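Local coordinates for protein putative glutathione S-transferase (Corynebacterium glutamicum, PDB 3M1G) that probably acts as a glutathione transferase of the omega-like, ECM4-related branch, with a thioredoxin-fold domain followed by a helical domain, at residues A[55-67]-A[136-150]. Sequence-based numbering, arbitrary orientation.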
# COMPACT_ATOMS: atom_id res chain seq x y z
N TRP A 55 10.13 -9.24 -42.83
CA TRP A 55 11.52 -9.60 -42.74
C TRP A 55 11.60 -11.12 -42.46
O TRP A 55 10.64 -11.69 -41.99
CB TRP A 55 12.18 -8.85 -41.59
CG TRP A 55 12.17 -7.38 -41.64
CD1 TRP A 55 11.07 -6.55 -41.67
CD2 TRP A 55 13.32 -6.50 -41.66
NE1 TRP A 55 11.47 -5.24 -41.68
CE2 TRP A 55 12.84 -5.18 -41.67
CE3 TRP A 55 14.69 -6.72 -41.63
CZ2 TRP A 55 13.70 -4.05 -41.68
CZ3 TRP A 55 15.54 -5.62 -41.61
CH2 TRP A 55 15.03 -4.29 -41.64
N PRO A 56 12.74 -11.74 -42.74
CA PRO A 56 12.90 -13.17 -42.58
C PRO A 56 13.36 -13.58 -41.20
O PRO A 56 14.25 -12.94 -40.64
CB PRO A 56 13.97 -13.53 -43.61
CG PRO A 56 14.82 -12.32 -43.67
CD PRO A 56 13.87 -11.15 -43.51
N VAL A 57 12.75 -14.63 -40.65
CA VAL A 57 13.32 -15.25 -39.43
C VAL A 57 14.67 -15.88 -39.81
O VAL A 57 14.80 -16.52 -40.86
CB VAL A 57 12.41 -16.27 -38.78
CG1 VAL A 57 11.08 -15.64 -38.31
CG2 VAL A 57 12.14 -17.46 -39.73
N GLU A 58 15.70 -15.56 -39.02
CA GLU A 58 17.01 -16.16 -39.10
C GLU A 58 17.78 -15.84 -37.84
O GLU A 58 17.50 -14.84 -37.18
CB GLU A 58 17.79 -15.67 -40.34
CG GLU A 58 17.96 -14.17 -40.40
CD GLU A 58 18.66 -13.71 -41.68
OE1 GLU A 58 19.92 -13.73 -41.74
OE2 GLU A 58 17.93 -13.28 -42.62
N ALA A 59 18.76 -16.70 -37.53
CA ALA A 59 19.57 -16.57 -36.36
C ALA A 59 20.62 -15.49 -36.56
O ALA A 59 21.19 -15.35 -37.64
CB ALA A 59 20.28 -17.94 -36.02
N GLY A 60 20.94 -14.79 -35.49
CA GLY A 60 22.10 -13.89 -35.51
C GLY A 60 21.87 -12.59 -36.29
O GLY A 60 22.83 -11.92 -36.60
N ARG A 61 20.63 -12.25 -36.64
CA ARG A 61 20.39 -11.01 -37.39
C ARG A 61 19.77 -9.90 -36.51
O ARG A 61 20.03 -8.71 -36.74
CB ARG A 61 19.49 -11.26 -38.59
CG ARG A 61 19.31 -10.03 -39.52
CD ARG A 61 18.65 -10.41 -40.83
NE ARG A 61 18.38 -9.26 -41.71
CZ ARG A 61 17.91 -9.35 -42.95
NH1 ARG A 61 17.63 -10.54 -43.51
NH2 ARG A 61 17.68 -8.25 -43.64
N TYR A 62 18.96 -10.29 -35.54
CA TYR A 62 18.15 -9.34 -34.78
C TYR A 62 18.46 -9.33 -33.28
O TYR A 62 18.89 -10.34 -32.69
CB TYR A 62 16.66 -9.66 -34.96
CG TYR A 62 16.23 -9.85 -36.37
CD1 TYR A 62 16.09 -8.76 -37.23
CD2 TYR A 62 16.02 -11.14 -36.89
CE1 TYR A 62 15.71 -8.93 -38.53
CE2 TYR A 62 15.64 -11.34 -38.18
CZ TYR A 62 15.49 -10.24 -39.02
OH TYR A 62 15.10 -10.43 -40.32
N ARG A 63 18.19 -8.17 -32.67
CA ARG A 63 18.37 -7.97 -31.23
C ARG A 63 17.07 -7.50 -30.61
O ARG A 63 16.40 -6.60 -31.16
CB ARG A 63 19.47 -6.91 -30.99
CG ARG A 63 19.65 -6.50 -29.52
CD ARG A 63 20.80 -5.49 -29.37
NE ARG A 63 22.03 -6.21 -29.64
CZ ARG A 63 22.85 -6.68 -28.70
NH1 ARG A 63 22.66 -6.43 -27.41
NH2 ARG A 63 23.92 -7.36 -29.09
N LEU A 64 16.71 -8.11 -29.48
CA LEU A 64 15.60 -7.63 -28.68
C LEU A 64 16.12 -6.56 -27.72
O LEU A 64 17.04 -6.80 -26.95
CB LEU A 64 14.94 -8.76 -27.89
CG LEU A 64 13.79 -8.38 -26.96
CD1 LEU A 64 12.59 -7.84 -27.76
CD2 LEU A 64 13.40 -9.62 -26.08
N VAL A 65 15.56 -5.36 -27.83
CA VAL A 65 15.99 -4.26 -27.00
C VAL A 65 14.85 -4.08 -26.01
O VAL A 65 13.71 -3.83 -26.40
CB VAL A 65 16.25 -2.96 -27.78
CG1 VAL A 65 16.57 -1.76 -26.77
CG2 VAL A 65 17.40 -3.16 -28.81
N ALA A 66 15.15 -4.31 -24.74
CA ALA A 66 14.15 -4.35 -23.68
C ALA A 66 14.60 -3.53 -22.46
O ALA A 66 15.72 -2.96 -22.45
CB ALA A 66 13.88 -5.82 -23.29
N ALA A 67 13.74 -3.40 -21.46
CA ALA A 67 14.11 -2.76 -20.19
C ALA A 67 13.51 -3.62 -19.09
O ALA A 67 12.33 -4.02 -19.18
CB ALA A 67 13.55 -1.31 -20.10
N ILE A 136 15.10 5.30 -28.85
CA ILE A 136 14.06 4.40 -29.41
C ILE A 136 13.05 3.84 -28.37
O ILE A 136 13.36 3.61 -27.19
CB ILE A 136 14.67 3.20 -30.24
CG1 ILE A 136 15.30 2.13 -29.33
CG2 ILE A 136 15.65 3.71 -31.34
CD1 ILE A 136 15.40 0.75 -30.00
N THR A 137 11.83 3.62 -28.86
CA THR A 137 10.77 2.93 -28.11
C THR A 137 11.13 1.45 -27.81
O THR A 137 11.62 0.73 -28.69
CB THR A 137 9.44 2.97 -28.91
OG1 THR A 137 9.15 4.32 -29.30
CG2 THR A 137 8.28 2.41 -28.10
N VAL A 138 10.86 1.05 -26.56
CA VAL A 138 11.12 -0.30 -26.05
C VAL A 138 9.79 -0.96 -25.68
O VAL A 138 8.89 -0.27 -25.22
CB VAL A 138 12.04 -0.19 -24.80
CG1 VAL A 138 11.96 -1.44 -23.95
CG2 VAL A 138 13.48 0.13 -25.21
N PRO A 139 9.64 -2.29 -25.88
CA PRO A 139 10.57 -3.22 -26.52
C PRO A 139 10.59 -3.02 -28.03
O PRO A 139 9.60 -2.55 -28.59
CB PRO A 139 9.99 -4.60 -26.19
CG PRO A 139 8.50 -4.36 -26.06
CD PRO A 139 8.36 -2.93 -25.56
N ALA A 140 11.70 -3.39 -28.64
CA ALA A 140 11.88 -3.35 -30.08
C ALA A 140 12.77 -4.49 -30.54
O ALA A 140 13.68 -4.92 -29.82
CB ALA A 140 12.50 -1.99 -30.53
N LEU A 141 12.49 -4.98 -31.75
CA LEU A 141 13.45 -5.85 -32.46
C LEU A 141 14.22 -4.98 -33.45
O LEU A 141 13.62 -4.20 -34.21
CB LEU A 141 12.74 -7.02 -33.15
CG LEU A 141 12.15 -8.10 -32.22
CD1 LEU A 141 11.16 -8.95 -33.03
CD2 LEU A 141 13.33 -8.94 -31.68
N VAL A 142 15.54 -5.07 -33.35
CA VAL A 142 16.46 -4.23 -34.09
C VAL A 142 17.39 -5.10 -34.96
O VAL A 142 17.90 -6.12 -34.49
CB VAL A 142 17.32 -3.41 -33.10
CG1 VAL A 142 18.35 -2.59 -33.81
CG2 VAL A 142 16.39 -2.46 -32.25
N GLU A 143 17.60 -4.70 -36.21
CA GLU A 143 18.57 -5.38 -37.06
C GLU A 143 19.95 -4.97 -36.61
O GLU A 143 20.28 -3.78 -36.72
CB GLU A 143 18.34 -5.05 -38.54
CG GLU A 143 19.39 -5.68 -39.46
CD GLU A 143 19.14 -5.46 -40.93
OE1 GLU A 143 19.05 -4.29 -41.38
OE2 GLU A 143 19.10 -6.47 -41.66
N GLU A 144 20.73 -5.90 -36.06
CA GLU A 144 22.05 -5.57 -35.49
C GLU A 144 23.00 -4.84 -36.45
O GLU A 144 23.65 -3.90 -36.06
CB GLU A 144 22.78 -6.82 -35.00
CG GLU A 144 22.38 -7.32 -33.61
CD GLU A 144 22.98 -8.71 -33.33
OE1 GLU A 144 23.92 -9.08 -34.06
OE2 GLU A 144 22.54 -9.43 -32.43
N SER A 145 23.09 -5.28 -37.69
CA SER A 145 24.09 -4.69 -38.60
C SER A 145 23.80 -3.24 -38.96
O SER A 145 24.71 -2.45 -39.12
CB SER A 145 24.21 -5.51 -39.88
OG SER A 145 23.00 -5.47 -40.63
N SER A 146 22.53 -2.90 -39.13
CA SER A 146 22.13 -1.58 -39.64
C SER A 146 21.58 -0.69 -38.53
O SER A 146 21.33 0.47 -38.76
CB SER A 146 21.02 -1.76 -40.67
OG SER A 146 19.85 -2.30 -40.02
N LYS A 147 21.33 -1.26 -37.35
CA LYS A 147 20.55 -0.60 -36.31
C LYS A 147 19.15 -0.14 -36.71
O LYS A 147 18.57 0.66 -35.99
CB LYS A 147 21.31 0.60 -35.72
CG LYS A 147 22.29 0.23 -34.64
CD LYS A 147 23.53 -0.42 -35.21
CE LYS A 147 24.63 -0.51 -34.15
NZ LYS A 147 25.14 0.83 -33.69
N LYS A 148 18.58 -0.61 -37.80
CA LYS A 148 17.20 -0.23 -38.10
C LYS A 148 16.24 -0.92 -37.12
O LYS A 148 16.37 -2.11 -36.82
CB LYS A 148 16.76 -0.65 -39.49
CG LYS A 148 17.35 0.08 -40.68
CD LYS A 148 16.45 -0.20 -41.95
CE LYS A 148 15.04 0.53 -41.83
NZ LYS A 148 13.92 -0.24 -41.16
N VAL A 149 15.22 -0.19 -36.70
CA VAL A 149 14.18 -0.78 -35.89
C VAL A 149 13.25 -1.51 -36.83
O VAL A 149 12.64 -0.92 -37.72
CB VAL A 149 13.39 0.26 -35.10
CG1 VAL A 149 12.21 -0.41 -34.37
CG2 VAL A 149 14.31 0.99 -34.11
N VAL A 150 13.17 -2.83 -36.64
CA VAL A 150 12.27 -3.68 -37.42
C VAL A 150 10.84 -3.55 -36.93
O VAL A 150 9.93 -3.30 -37.73
CB VAL A 150 12.74 -5.15 -37.36
CG1 VAL A 150 11.76 -6.05 -38.09
CG2 VAL A 150 14.18 -5.23 -37.92
O HOH W 1 22.01 -7.75 -38.34
O HOH W 2 21.12 -11.83 -33.10
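Arg61 holds Glu143 side-on, NE (2.9 Å) and NH2 (3.0 Å) both reaching the single carboxylate oxygen OE2, with guanidinium and carboxylate nearly coplanar (14°). The arginine chain runs fully extended, with CG anti to the backbone N (chi1 -174°), which carries NH1 on to Glu58 and lays CG over the centre of the Tyr62 ring. The other carboxylate oxygen, Glu143 OE1, accepts from Ser146 OG, so the buried acid is fixed at both oxygens. Beside it, Val150 CG1 sits squarely over the five-membered ring of Trp55, 3.6 Å from its centroid, a CH-pi contact; the Glu143 carboxylate meets the indole at its edge, and NE1 turns to Asp33. Along the strands, pairs of backbone hydrogen bonds join Arg63 with Val142 and Val65 with Ala140 in antiparallel register, and Val65 CG2 packs on Val142 CG2 at 3.7 Å. The solvent side is looser: Glu144 OE2 stays 4.2 Å from Arg63 NH2, bonding instead to Ser90 and, through a water, to Tyr62 O. Strands 62-66 and 140-143 are the central pair of the thioredoxin-like sheet, flanked by 90-93 and 149-151; the cis-Pro139 preceding 140-143 is a hallmark of that fold, and Ala67 leads toward the predicted nucleophile Cys70. Helix 71-83 touches Leu64, Ala66 and Pro139, while helix 154-163 and strand 34-36 both pack on Leu141.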